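Local coordinates for flagellar pocket-related cytoskeletal protein (Trypanosoma brucei, PDB 6SJQ) that forms part of the flagellar pocket collar cytoskeleton, this piece being its N-terminal ubiquitin-fold domain, whose long structured loop serves protein binding, at residues V8-D13 / T40-E45; K18-L23 / Y86-V91; L48-P51 / P55-K58; Y90-P95 / H99-K104. One frame throughout, in Å; residues are numbered along the deposited sequence.

Overall arrangement
From the N terminus, strand 6-14 leads through a turn into strand 17-25 and on to helix 31-49. Contact 1 closes the first loop by bringing the helix back onto strand 6-14. Contact 2 opens inside that loop, at 18-23, and closes only at 86-91, so the two cross; their centres lie about 7 Å apart. Contact 3, where the helix gives way to a loop, is nested within contact 2 and follows contact 1 in series. Contact 4 starts on the strand where contact 2 ends, shares Tyr-90 and Val-91 with it, and folds the following loop back. His-57 of contact 3 and His-99 of contact 4 meet, tying the two loop regions together.

Contact 1 of 4, residues V8-D13 / T40-E45; sequences VQVAAD and TAFSNE
Val-10 and Ala-12, two positions apart on the strand, both meet the ring of Phe-42, the one helix side chain through which 8-13 and 40-45 touch. Apolar packing leads. The methyl of Ala-12 lies over one face of the ring, a CH-pi contact with CB 3.7 Å from the centroid of the Phe-42 ring and 17° off the ring normal, displaced a little toward the rim. Val-10, in one of its two modelled conformers, offers a branch instead: its CG1 is 3.7 Å from Phe-42 CE2, the two side chains meeting at a slant. The backbone takes part too. The carbonyl oxygen of Val-10 faces the ring edge near its plane, 3.5 Å from Phe-42 CZ, where the slightly positive rim would be a favourable neighbour for oxygen. With its CG anti to the carbonyl carbon (chi1 -70°), Phe-42 carries its ring off the helix toward the strand, CZ, CE1 and CE2 being the atoms near Ala-12 and Val-10, and spans axes that approach no closer than 10.2 Å and cross at -43°. The result illustrates how the ubiquitin fold lays its helix across one face of the sheet. Around the contact, Val-10 also packs on Leu-23 of strand 17-25 and Val-91 of strand 87-92, while Phe-42 also touches Val-19 of strand 17-25 and meets the ring of Phe-59.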
loop_
_atom_site.group_PDB
_atom_site.type_symbol
_atom_site.label_atom_id
_atom_site.label_comp_id
_atom_site.label_asym_id
_atom_site.label_seq_id
_atom_site.Cartn_x
_atom_site.Cartn_y
_atom_site.Cartn_z
ATOM N N VAL A 8 2.721 -0.770 9.976
ATOM C CA VAL A 8 1.913 0.169 9.208
ATOM C C VAL A 8 0.963 -0.643 8.325
ATOM O O VAL A 8 1.381 -1.627 7.741
ATOM C CB VAL A 8 2.801 1.049 8.301
ATOM C CG1 VAL A 8 1.943 2.064 7.558
ATOM C CG2 VAL A 8 3.873 1.771 9.133
ATOM N N GLN A 9 -0.306 -0.248 8.223
ATOM C CA GLN A 9 -1.231 -0.898 7.274
ATOM C C GLN A 9 -1.195 -0.113 5.984
ATOM O O GLN A 9 -1.328 1.112 6.010
ATOM C CB GLN A 9 -2.663 -0.870 7.802
ATOM C CG GLN A 9 -2.856 -1.515 9.162
ATOM C CD GLN A 9 -4.279 -1.346 9.650
ATOM O OE1 GLN A 9 -5.190 -2.047 9.195
ATOM N NE2 GLN A 9 -4.491 -0.377 10.548
ATOM N N VAL A 10 -0.973 -0.784 4.854
ATOM C CA VAL A 10 -0.927 -0.092 3.567
ATOM C C VAL A 10 -1.970 -0.678 2.610
ATOM O O VAL A 10 -1.974 -1.889 2.331
ATOM C CB VAL A 10 0.480 -0.162 2.956
ATOM C CG1 VAL A 10 0.611 0.849 1.861
ATOM C CG2 VAL A 10 1.524 0.121 4.026
ATOM N N ALA A 11 -2.860 0.182 2.129
ATOM C CA ALA A 11 -3.921 -0.248 1.247
ATOM C C ALA A 11 -3.763 0.340 -0.149
ATOM O O ALA A 11 -3.154 1.402 -0.338
ATOM C CB ALA A 11 -5.295 0.131 1.836
ATOM N N ALA A 12 -4.308 -0.380 -1.133
ATOM C CA ALA A 12 -4.355 0.096 -2.513
ATOM C C ALA A 12 -5.455 -0.631 -3.275
ATOM O O ALA A 12 -5.948 -1.674 -2.827
ATOM C CB ALA A 12 -3.000 -0.115 -3.215
ATOM N N ASP A 13 -5.827 -0.086 -4.426
ATOM C CA ASP A 13 -6.750 -0.795 -5.303
ATOM C C ASP A 13 -5.999 -1.585 -6.358
ATOM O O ASP A 13 -5.315 -1.010 -7.201
ATOM C CB ASP A 13 -7.759 0.166 -5.927
ATOM C CG ASP A 13 -8.827 0.578 -4.934
ATOM O OD1 ASP A 13 -9.640 -0.289 -4.556
ATOM O OD2 ASP A 13 -8.840 1.752 -4.501
ATOM N N THR A 40 7.070 -2.944 -3.364
ATOM C CA THR A 40 7.444 -4.338 -3.489
ATOM C C THR A 40 6.230 -5.223 -3.189
ATOM O O THR A 40 5.913 -6.127 -3.973
ATOM C CB THR A 40 8.595 -4.700 -2.538
ATOM O OG1 THR A 40 9.777 -4.013 -2.974
ATOM C CG2 THR A 40 8.845 -6.215 -2.547
ATOM N N ALA A 41 5.539 -4.951 -2.082
ATOM C CA ALA A 41 4.389 -5.788 -1.687
ATOM C C ALA A 41 3.273 -5.742 -2.730
ATOM O O ALA A 41 2.705 -6.771 -3.098
ATOM C CB ALA A 41 3.861 -5.361 -0.329
ATOM N N PHE A 42 2.959 -4.549 -3.222
ATOM C CA PHE A 42 1.874 -4.420 -4.196
ATOM C C PHE A 42 2.277 -4.978 -5.562
ATOM O O PHE A 42 1.421 -5.467 -6.305
ATOM C CB PHE A 42 1.424 -2.954 -4.309
ATOM C CG PHE A 42 0.695 -2.434 -3.083
ATOM C CD1 PHE A 42 -0.291 -3.186 -2.456
ATOM C CD2 PHE A 42 0.990 -1.184 -2.578
ATOM C CE1 PHE A 42 -0.953 -2.680 -1.318
ATOM C CE2 PHE A 42 0.327 -0.673 -1.459
ATOM C CZ PHE A 42 -0.637 -1.423 -0.831
ATOM N N SER A 43 3.565 -4.891 -5.900
ATOM C CA SER A 43 4.039 -5.446 -7.172
ATOM C C SER A 43 3.925 -6.947 -7.084
ATOM O O SER A 43 3.529 -7.594 -8.062
ATOM C CB SER A 43 5.473 -5.046 -7.500
ATOM O OG SER A 43 5.563 -3.666 -7.826
ATOM N N ASN A 44 4.237 -7.502 -5.913
ATOM C CA ASN A 44 4.070 -8.943 -5.705
ATOM C C ASN A 44 2.616 -9.362 -5.804
ATOM O O ASN A 44 2.312 -10.407 -6.385
ATOM C CB ASN A 44 4.673 -9.405 -4.383
ATOM C CG ASN A 44 6.188 -9.418 -4.423
ATOM O OD1 ASN A 44 6.788 -9.400 -5.510
ATOM N ND2 ASN A 44 6.821 -9.448 -3.245
ATOM N N GLU A 45 1.716 -8.543 -5.256
ATOM C CA GLU A 45 0.281 -8.808 -5.364
ATOM C C GLU A 45 -0.188 -8.746 -6.821
ATOM O O GLU A 45 -0.916 -9.633 -7.270
ATOM C CB GLU A 45 -0.514 -7.844 -4.464
ATOM C CG GLU A 45 -2.027 -8.056 -4.486
ATOM C CD GLU A 45 -2.488 -9.252 -3.683
ATOM O OE1 GLU A 45 -1.645 -9.993 -3.129
ATOM O OE2 GLU A 45 -3.717 -9.454 -3.589
#

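Contact 2 of 4, residues K18-L23 / Y86-V91; sequences KVNFEL and YCQLYV
Strand residues Lys-18, Asn-20 and Glu-22 face Tyr-90, Gln-88 and Tyr-86 of a segment running 148° from their own direction, with strand 6-14 between, so that only side chains meet. The central pair is amide to amide. Gln-88 NE2 donates to Asn-20 OD1 over 2.9 Å, nearly straight (166° at the hydrogen), although the donor stands above the carbonyl plane of Asn-20. The return bond, Asn-20 ND2 to Gln-88 OE1, is 3.1 Å and more bent, consistent with amide planes 48° apart and with an ND2 shared with Gln-9 OE1 and Pro-107 O. Bent at chi2, Gln-88 folds its amide over its own strand, where NE2 also donates to Leu-89 O at 3.1 Å; both its hydrogens are thus used, which fixes the rotation. This bridge lies over Ala-11, on the sheet face turned away from helix 31-49, in the mixed sheet of a ubiquitin (beta-grasp) fold with strand order 2-1-5-3-4. On one side, Lys-18 crosses Tyr-90 at about a right angle, its CE 3.5 Å from Tyr-90 CE1; Lys-18 NZ forms a salt bridge with Asp-13 OD2, while its approach to Ser-102 O and that of Tyr-90 OH to Asp-13 OD2 are doubtfully short. On the other, Glu-22 OE1 lies 3.1 Å from Tyr-86 OH, near the ring plane, a possible hydrogen bond whose proton has a rival acceptor. Glu-22 OE2 forms a salt bridge with Lys-111.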
loop_
_atom_site.group_PDB
_atom_site.type_symbol
_atom_site.label_atom_id
_atom_site.label_comp_id
_atom_site.label_asym_id
_atom_site.label_seq_id
_atom_site.Cartn_x
_atom_site.Cartn_y
_atom_site.Cartn_z
ATOM N N LYS A 18 -9.918 -3.942 -3.176
ATOM C CA LYS A 18 -9.144 -3.185 -2.198
ATOM C C LYS A 18 -8.299 -4.165 -1.409
ATOM O O LYS A 18 -8.819 -5.120 -0.836
ATOM C CB LYS A 18 -10.079 -2.491 -1.214
ATOM C CG LYS A 18 -10.412 -1.072 -1.550
ATOM C CD LYS A 18 -9.328 -0.121 -1.088
ATOM C CE LYS A 18 -9.843 1.291 -1.240
ATOM N NZ LYS A 18 -10.725 1.396 -2.442
ATOM N N VAL A 19 -6.990 -3.951 -1.383
ATOM C CA VAL A 19 -6.133 -4.844 -0.612
ATOM C C VAL A 19 -5.535 -4.041 0.525
ATOM O O VAL A 19 -5.408 -2.821 0.443
ATOM C CB VAL A 19 -5.030 -5.501 -1.462
ATOM C CG1 VAL A 19 -5.644 -6.294 -2.626
ATOM C CG2 VAL A 19 -4.064 -4.465 -1.982
ATOM N N ASN A 20 -5.225 -4.714 1.628
ATOM C CA ASN A 20 -4.648 -4.033 2.783
ATOM C C ASN A 20 -3.601 -4.948 3.372
ATOM O O ASN A 20 -3.923 -6.070 3.786
ATOM C CB ASN A 20 -5.709 -3.738 3.841
ATOM C CG ASN A 20 -5.228 -2.743 4.884
ATOM O OD1 ASN A 20 -4.290 -1.987 4.632
ATOM N ND2 ASN A 20 -5.892 -2.713 6.053
ATOM N N PHE A 21 -2.349 -4.477 3.402
ATOM C CA PHE A 21 -1.231 -5.253 3.933
ATOM C C PHE A 21 -0.634 -4.678 5.214
ATOM O O PHE A 21 -0.438 -3.453 5.351
ATOM C CB PHE A 21 -0.114 -5.358 2.880
ATOM C CG PHE A 21 -0.487 -6.173 1.674
ATOM C CD1 PHE A 21 -1.201 -7.355 1.809
ATOM C CD2 PHE A 21 -0.101 -5.765 0.398
ATOM C CE1 PHE A 21 -1.532 -8.111 0.698
ATOM C CE2 PHE A 21 -0.434 -6.506 -0.718
ATOM C CZ PHE A 21 -1.141 -7.697 -0.566
ATOM N N GLU A 22 -0.331 -5.573 6.153
ATOM C CA GLU A 22 0.413 -5.200 7.359
ATOM C C GLU A 22 1.899 -5.267 7.045
ATOM O O GLU A 22 2.422 -6.348 6.746
ATOM C CB GLU A 22 0.069 -6.198 8.465
ATOM C CG GLU A 22 0.567 -5.838 9.834
ATOM C CD GLU A 22 0.149 -6.890 10.842
ATOM O OE1 GLU A 22 -1.028 -6.876 11.263
ATOM O OE2 GLU A 22 0.988 -7.750 11.177
ATOM N N LEU A 23 2.592 -4.126 7.068
ATOM C CA LEU A 23 4.032 -4.112 6.810
ATOM C C LEU A 23 4.734 -3.911 8.137
ATOM O O LEU A 23 4.277 -3.122 8.972
ATOM C CB LEU A 23 4.385 -2.982 5.833
ATOM C CG LEU A 23 3.716 -3.043 4.453
ATOM C CD1 LEU A 23 4.348 -1.987 3.549
ATOM C CD2 LEU A 23 3.889 -4.429 3.829
ATOM N N TYR A 86 0.531 1.160 13.593
ATOM C CA TYR A 86 -0.675 0.550 13.069
ATOM C C TYR A 86 -1.581 1.559 12.398
ATOM O O TYR A 86 -2.762 1.288 12.188
ATOM C CB TYR A 86 -1.422 -0.301 14.117
ATOM C CG TYR A 86 -1.973 -1.567 13.497
ATOM C CD1 TYR A 86 -3.325 -1.698 13.226
ATOM C CD2 TYR A 86 -1.130 -2.608 13.140
ATOM C CE1 TYR A 86 -3.827 -2.848 12.632
ATOM C CE2 TYR A 86 -1.623 -3.765 12.551
ATOM C CZ TYR A 86 -2.972 -3.880 12.302
ATOM O OH TYR A 86 -3.461 -5.026 11.704
ATOM N N CYS A 87 -1.023 2.706 12.021
ATOM C CA CYS A 87 -1.794 3.666 11.241
ATOM C C CYS A 87 -2.135 3.072 9.864
ATOM O O CYS A 87 -1.502 2.118 9.414
ATOM C CB CYS A 87 -1.069 5.004 11.125
ATOM S SG CYS A 87 0.360 5.045 10.012
ATOM N N GLN A 88 -3.184 3.619 9.241
ATOM C CA GLN A 88 -3.635 3.174 7.931
ATOM C C GLN A 88 -3.222 4.151 6.834
ATOM O O GLN A 88 -3.530 5.341 6.906
ATOM C CB GLN A 88 -5.163 3.049 7.917
ATOM C CG GLN A 88 -5.691 2.556 6.566
ATOM C CD GLN A 88 -5.404 1.092 6.343
ATOM O OE1 GLN A 88 -5.869 0.216 7.103
ATOM N NE2 GLN A 88 -4.601 0.802 5.319
ATOM N N LEU A 89 -2.518 3.641 5.823
ATOM C CA LEU A 89 -2.133 4.409 4.636
ATOM C C LEU A 89 -2.897 3.924 3.400
ATOM O O LEU A 89 -3.311 2.766 3.317
ATOM C CB LEU A 89 -0.625 4.256 4.357
ATOM C CG LEU A 89 0.359 4.575 5.484
ATOM C CD1 LEU A 89 1.785 4.474 4.952
ATOM C CD2 LEU A 89 0.095 5.953 6.040
ATOM N N TYR A 90 -3.091 4.814 2.434
ATOM C CA TYR A 90 -3.595 4.406 1.127
ATOM C C TYR A 90 -2.638 4.924 0.066
ATOM O O TYR A 90 -2.220 6.084 0.112
ATOM C CB TYR A 90 -4.986 4.973 0.877
ATOM C CG TYR A 90 -5.559 4.537 -0.452
ATOM C CD1 TYR A 90 -6.227 3.325 -0.583
ATOM C CD2 TYR A 90 -5.424 5.333 -1.578
ATOM C CE1 TYR A 90 -6.761 2.928 -1.810
ATOM C CE2 TYR A 90 -5.956 4.945 -2.793
ATOM C CZ TYR A 90 -6.624 3.752 -2.899
ATOM O OH TYR A 90 -7.130 3.385 -4.129
ATOM N N VAL A 91 -2.300 4.091 -0.904
ATOM C CA VAL A 91 -1.303 4.485 -1.894
ATOM C C VAL A 91 -1.931 4.554 -3.284
ATOM O O VAL A 91 -2.526 3.569 -3.755
ATOM C CB VAL A 91 -0.118 3.504 -1.898
ATOM C CG1 VAL A 91 0.981 4.010 -2.844
ATOM C CG2 VAL A 91 0.430 3.355 -0.507
#

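Contact 3 of 4, residues L48-P51 / P55-K58; sequences LRRP and PSHK
The carbonyl oxygen of Pro-55 is approached from both segments: His-57 ND1 donates to it, and Arg-50 lays its CD alongside. The histidine bond is 2.9 Å from ND1 to Pro-55 O and close to straight, 170° at the hydrogen, with the donor in the carbonyl plane and the oxygen in the plane of the imidazole. It spans just two residues and ties the edge of the ring to the backbone, fixing its rotation. With ND1 carrying a proton, a neutral His-57 would present NE2 as an acceptor, which would suit its hydrogen bond with His-99 NE2. From the other segment, Arg-50 brings only methylene carbon to the same oxygen, CD to Pro-55 O being 3.6 Å. Its chain runs extended through CG, which is anti to the backbone N (chi1 -168°), then bends at chi3 (51°), so that one face of the guanidinium turns to Ser-56. In one of two modelled conformers, Ser-56 OG sits 3.5 Å above the guanidinium plane of Arg-50, toward its rim and 3.6 Å from NE. In that conformer the oxygen lies over a face, where the N-H groups do not point; Arg-50 NH1 bonds Val-54 O instead. The contact lies where the chain leaves helix 31-49, Arg-50 being the first residue to depart from helical geometry. The returning loop is fastened at its far end, as His-57 packs on Ile-46 and Lys-58 on Ser-43 of that helix, while Trp-98 stacks on His-57 from the loop after strand 87-92.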
loop_
_atom_site.group_PDB
_atom_site.type_symbol
_atom_site.label_atom_id
_atom_site.label_comp_id
_atom_site.label_asym_id
_atom_site.label_seq_id
_atom_site.Cartn_x
_atom_site.Cartn_y
_atom_site.Cartn_z
ATOM N N LEU A 48 0.904 -11.942 -8.652
ATOM C CA LEU A 48 0.085 -13.065 -8.208
ATOM C C LEU A 48 -1.307 -13.032 -8.839
ATOM O O LEU A 48 -1.822 -14.069 -9.276
ATOM C CB LEU A 48 -0.073 -13.000 -6.688
ATOM C CG LEU A 48 -1.071 -14.025 -6.157
ATOM C CD1 LEU A 48 -0.562 -15.445 -6.406
ATOM C CD2 LEU A 48 -1.321 -13.790 -4.699
ATOM N N ARG A 49 -1.911 -11.846 -8.888
ATOM C CA ARG A 49 -3.318 -11.699 -9.315
ATOM C C ARG A 49 -3.503 -11.504 -10.826
ATOM O O ARG A 49 -4.624 -11.578 -11.340
ATOM C CB ARG A 49 -3.986 -10.506 -8.588
ATOM C CG ARG A 49 -3.919 -10.512 -7.073
ATOM C CD ARG A 49 -4.733 -11.626 -6.475
ATOM N NE ARG A 49 -4.594 -11.662 -5.022
ATOM C CZ ARG A 49 -5.041 -12.653 -4.246
ATOM N NH1 ARG A 49 -5.656 -13.698 -4.789
ATOM N NH2 ARG A 49 -4.865 -12.597 -2.926
ATOM N N ARG A 50 -2.412 -11.222 -11.532
ATOM C CA ARG A 50 -2.477 -10.838 -12.936
ATOM C C ARG A 50 -3.259 -11.851 -13.753
ATOM O O ARG A 50 -2.888 -13.014 -13.792
ATOM C CB ARG A 50 -1.073 -10.758 -13.515
ATOM C CG ARG A 50 -1.013 -10.107 -14.875
ATOM C CD ARG A 50 0.434 -9.932 -15.345
ATOM N NE ARG A 50 1.209 -11.166 -15.248
ATOM C CZ ARG A 50 1.177 -12.152 -16.143
ATOM N NH1 ARG A 50 0.393 -12.068 -17.210
ATOM N NH2 ARG A 50 1.924 -13.232 -15.962
ATOM N N PRO A 51 -4.332 -11.394 -14.402
ATOM C CA PRO A 51 -5.130 -12.236 -15.300
ATOM C C PRO A 51 -4.266 -12.606 -16.510
ATOM O O PRO A 51 -3.437 -11.787 -16.894
ATOM C CB PRO A 51 -6.260 -11.298 -15.738
ATOM C CG PRO A 51 -6.183 -10.089 -14.864
ATOM C CD PRO A 51 -4.776 -9.992 -14.403
ATOM N N PRO A 55 -0.667 -7.781 -19.411
ATOM C CA PRO A 55 0.796 -7.814 -19.479
ATOM C C PRO A 55 1.393 -7.566 -18.105
ATOM O O PRO A 55 0.791 -6.872 -17.279
ATOM C CB PRO A 55 1.137 -6.628 -20.390
ATOM C CG PRO A 55 -0.155 -6.220 -21.039
ATOM C CD PRO A 55 -1.222 -6.591 -20.072
ATOM N N SER A 56 2.573 -8.115 -17.871
ATOM C CA SER A 56 3.259 -7.957 -16.598
ATOM C C SER A 56 3.584 -6.487 -16.325
ATOM O O SER A 56 3.956 -5.738 -17.224
ATOM C CB SER A 56 4.542 -8.788 -16.599
ATOM O OG SER A 56 4.259 -10.154 -16.843
ATOM N N HIS A 57 3.439 -6.066 -15.077
ATOM C CA HIS A 57 3.759 -4.689 -14.729
ATOM C C HIS A 57 3.980 -4.545 -13.219
ATOM O O HIS A 57 3.699 -5.472 -12.447
ATOM C CB HIS A 57 2.655 -3.743 -15.211
ATOM C CG HIS A 57 1.309 -4.021 -14.614
ATOM N ND1 HIS A 57 0.453 -4.972 -15.127
ATOM C CD2 HIS A 57 0.662 -3.462 -13.561
ATOM C CE1 HIS A 57 -0.659 -4.998 -14.406
ATOM N NE2 HIS A 57 -0.555 -4.090 -13.453
ATOM N N LYS A 58 4.487 -3.388 -12.810
ATOM C CA LYS A 58 4.841 -3.150 -11.414
ATOM C C LYS A 58 3.870 -2.161 -10.829
ATOM O O LYS A 58 3.165 -1.461 -11.567
ATOM C CB LYS A 58 6.259 -2.580 -11.305
ATOM C CG LYS A 58 7.358 -3.492 -11.833
ATOM C CD LYS A 58 7.472 -4.766 -11.009
ATOM C CE LYS A 58 8.677 -5.598 -11.468
ATOM N NZ LYS A 58 9.009 -6.676 -10.488
#

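Contact 4 of 4, residues Y90-P95 / H99-K104; sequences YVFQPP and HKESQK
Glu-101, its chain bent at chi2 (78°), brings carboxylate oxygen OE2 to the edge of the Phe-92 ring in its plane, 3.5 Å from Phe-92 CD1, and crosses the ring at about a right angle. Its CG lies against both Phe-92 and the hydroxyl end of Tyr-90. Beside it, Gln-93 NE2 approaches the ring of His-99 at a slant, 3.5 Å from His-99 CD2, with amide and ring planes 36° apart. Water completes this first shell. One water accepts from Gln-93 N at 2.8 Å, its very short approach to Glu-101 OE2 being doubtful; a second sits 2.8 Å from Gln-93 O and 2.9 Å from Glu-101 OE2. What positions these groups lies one step out. Phe-92 receives the edge of Tyr-90 over the centre of one face, CE2 standing 3.6 Å above its plane, an edge-to-face pair two residues apart in the chain. Gln-93 OE1 takes His-60 N, and His-99 is held by Phe-15 N at ND1 and by His-57 at NE2. Beyond Glu-101, Ser-102 OG accepts from Lys-104 N, an ST turn, and also bonds Asp-13. The loop here is probably part of the long structured loop of this domain. Its chemistry implies a join of direct packing, with two waters that may link the Glu-101 carboxylate to the backbone of Gln-93, though their protons are contested.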
loop_
_atom_site.group_PDB
_atom_site.type_symbol
_atom_site.label_atom_id
_atom_site.label_comp_id
_atom_site.label_asym_id
_atom_site.label_seq_id
_atom_site.Cartn_x
_atom_site.Cartn_y
_atom_site.Cartn_z
ATOM N N TYR A 90 -3.091 4.814 2.434
ATOM C CA TYR A 90 -3.595 4.406 1.127
ATOM C C TYR A 90 -2.638 4.924 0.066
ATOM O O TYR A 90 -2.220 6.084 0.112
ATOM C CB TYR A 90 -4.986 4.973 0.877
ATOM C CG TYR A 90 -5.559 4.537 -0.452
ATOM C CD1 TYR A 90 -6.227 3.325 -0.583
ATOM C CD2 TYR A 90 -5.424 5.333 -1.578
ATOM C CE1 TYR A 90 -6.761 2.928 -1.810
ATOM C CE2 TYR A 90 -5.956 4.945 -2.793
ATOM C CZ TYR A 90 -6.624 3.752 -2.899
ATOM O OH TYR A 90 -7.130 3.385 -4.129
ATOM N N VAL A 91 -2.300 4.091 -0.904
ATOM C CA VAL A 91 -1.303 4.485 -1.894
ATOM C C VAL A 91 -1.931 4.554 -3.284
ATOM O O VAL A 91 -2.526 3.569 -3.755
ATOM C CB VAL A 91 -0.118 3.504 -1.898
ATOM C CG1 VAL A 91 0.981 4.010 -2.844
ATOM C CG2 VAL A 91 0.430 3.355 -0.507
ATOM N N PHE A 92 -1.821 5.725 -3.929
ATOM C CA PHE A 92 -2.308 5.890 -5.294
ATOM C C PHE A 92 -1.217 5.514 -6.291
ATOM O O PHE A 92 -0.018 5.476 -5.945
ATOM C CB PHE A 92 -2.700 7.354 -5.563
ATOM C CG PHE A 92 -3.912 7.816 -4.793
ATOM C CD1 PHE A 92 -5.161 7.830 -5.391
ATOM C CD2 PHE A 92 -3.799 8.240 -3.469
ATOM C CE1 PHE A 92 -6.280 8.249 -4.693
ATOM C CE2 PHE A 92 -4.918 8.664 -2.765
ATOM C CZ PHE A 92 -6.154 8.665 -3.374
ATOM N N GLN A 93 -1.649 5.238 -7.519
ATOM C CA GLN A 93 -0.743 5.119 -8.671
ATOM C C GLN A 93 -1.076 6.178 -9.723
ATOM O O GLN A 93 -2.186 6.717 -9.733
ATOM C CB GLN A 93 -0.900 3.755 -9.335
ATOM C CG GLN A 93 -0.583 2.549 -8.460
ATOM C CD GLN A 93 -0.499 1.267 -9.282
ATOM O OE1 GLN A 93 0.537 0.975 -9.901
ATOM N NE2 GLN A 93 -1.587 0.495 -9.295
ATOM N N PRO A 94 -0.127 6.467 -10.635
ATOM C CA PRO A 94 -0.507 7.355 -11.744
ATOM C C PRO A 94 -1.583 6.658 -12.557
ATOM O O PRO A 94 -1.675 5.437 -12.482
ATOM C CB PRO A 94 0.777 7.446 -12.580
ATOM C CG PRO A 94 1.887 7.064 -11.647
ATOM C CD PRO A 94 1.288 6.062 -10.698
ATOM N N PRO A 95 -2.401 7.412 -13.319
ATOM C CA PRO A 95 -3.445 6.797 -14.151
ATOM C C PRO A 95 -2.920 5.650 -15.031
ATOM O O PRO A 95 -1.859 5.768 -15.642
ATOM C CB PRO A 95 -3.914 7.964 -15.031
ATOM C CG PRO A 95 -3.727 9.171 -14.156
ATOM C CD PRO A 95 -2.455 8.886 -13.356
ATOM N N HIS A 99 -5.785 -0.563 -12.891
ATOM C CA HIS A 99 -6.053 -0.317 -11.481
ATOM C C HIS A 99 -6.692 1.039 -11.281
ATOM O O HIS A 99 -6.051 2.071 -11.484
ATOM C CB HIS A 99 -4.755 -0.411 -10.672
ATOM C CG HIS A 99 -3.956 -1.641 -10.985
ATOM N ND1 HIS A 99 -4.349 -2.897 -10.594
ATOM C CD2 HIS A 99 -2.810 -1.800 -11.692
ATOM C CE1 HIS A 99 -3.476 -3.789 -11.042
ATOM N NE2 HIS A 99 -2.531 -3.148 -11.698
ATOM N N LYS A 100 -7.961 1.034 -10.888
ATOM C CA LYS A 100 -8.662 2.285 -10.660
ATOM C C LYS A 100 -9.208 2.355 -9.244
ATOM O O LYS A 100 -9.474 1.325 -8.608
ATOM C CB LYS A 100 -9.765 2.515 -11.703
ATOM C CG LYS A 100 -10.469 1.261 -12.197
ATOM C CD LYS A 100 -9.871 0.765 -13.509
ATOM C CE LYS A 100 -10.768 -0.303 -14.152
ATOM N NZ LYS A 100 -10.094 -1.050 -15.263
ATOM N N GLU A 101 -9.340 3.581 -8.753
ATOM C CA GLU A 101 -9.798 3.825 -7.402
ATOM C C GLU A 101 -11.231 3.356 -7.223
ATOM O O GLU A 101 -12.035 3.392 -8.158
ATOM C CB GLU A 101 -9.676 5.312 -7.058
ATOM C CG GLU A 101 -8.237 5.821 -6.984
ATOM C CD GLU A 101 -7.610 6.060 -8.354
ATOM O OE1 GLU A 101 -8.274 5.788 -9.381
ATOM O OE2 GLU A 101 -6.447 6.518 -8.406
ATOM N N SER A 102 -11.532 2.879 -6.020
ATOM C CA SER A 102 -12.895 2.540 -5.648
ATOM C C SER A 102 -13.092 2.936 -4.202
ATOM O O SER A 102 -12.122 3.071 -3.443
ATOM C CB SER A 102 -13.143 1.046 -5.776
ATOM O OG SER A 102 -12.668 0.385 -4.616
ATOM N N GLN A 103 -14.343 3.122 -3.810
ATOM C CA GLN A 103 -14.630 3.400 -2.416
ATOM C C GLN A 103 -15.016 2.102 -1.739
ATOM O O GLN A 103 -15.722 2.118 -0.733
ATOM C CB GLN A 103 -15.774 4.401 -2.288
ATOM C CG GLN A 103 -15.743 5.522 -3.301
ATOM C CD GLN A 103 -17.072 6.244 -3.376
ATOM O OE1 GLN A 103 -17.893 5.970 -4.255
ATOM N NE2 GLN A 103 -17.302 7.157 -2.437
ATOM N N LYS A 104 -14.591 0.972 -2.305
ATOM C CA LYS A 104 -14.770 -0.295 -1.612
ATOM C C LYS A 104 -13.989 -0.193 -0.312
ATOM O O LYS A 104 -12.883 0.350 -0.286
ATOM C CB LYS A 104 -14.268 -1.472 -2.454
ATOM C CG LYS A 104 -15.106 -1.756 -3.682
ATOM C CD LYS A 104 -14.581 -2.968 -4.434
ATOM C CE LYS A 104 -15.236 -3.075 -5.794
ATOM N NZ LYS A 104 -14.645 -4.171 -6.597
HETATM O O HOH W 1 -4.431 5.038 -7.909
HETATM O O HOH W 2 -4.741 6.057 -10.726
#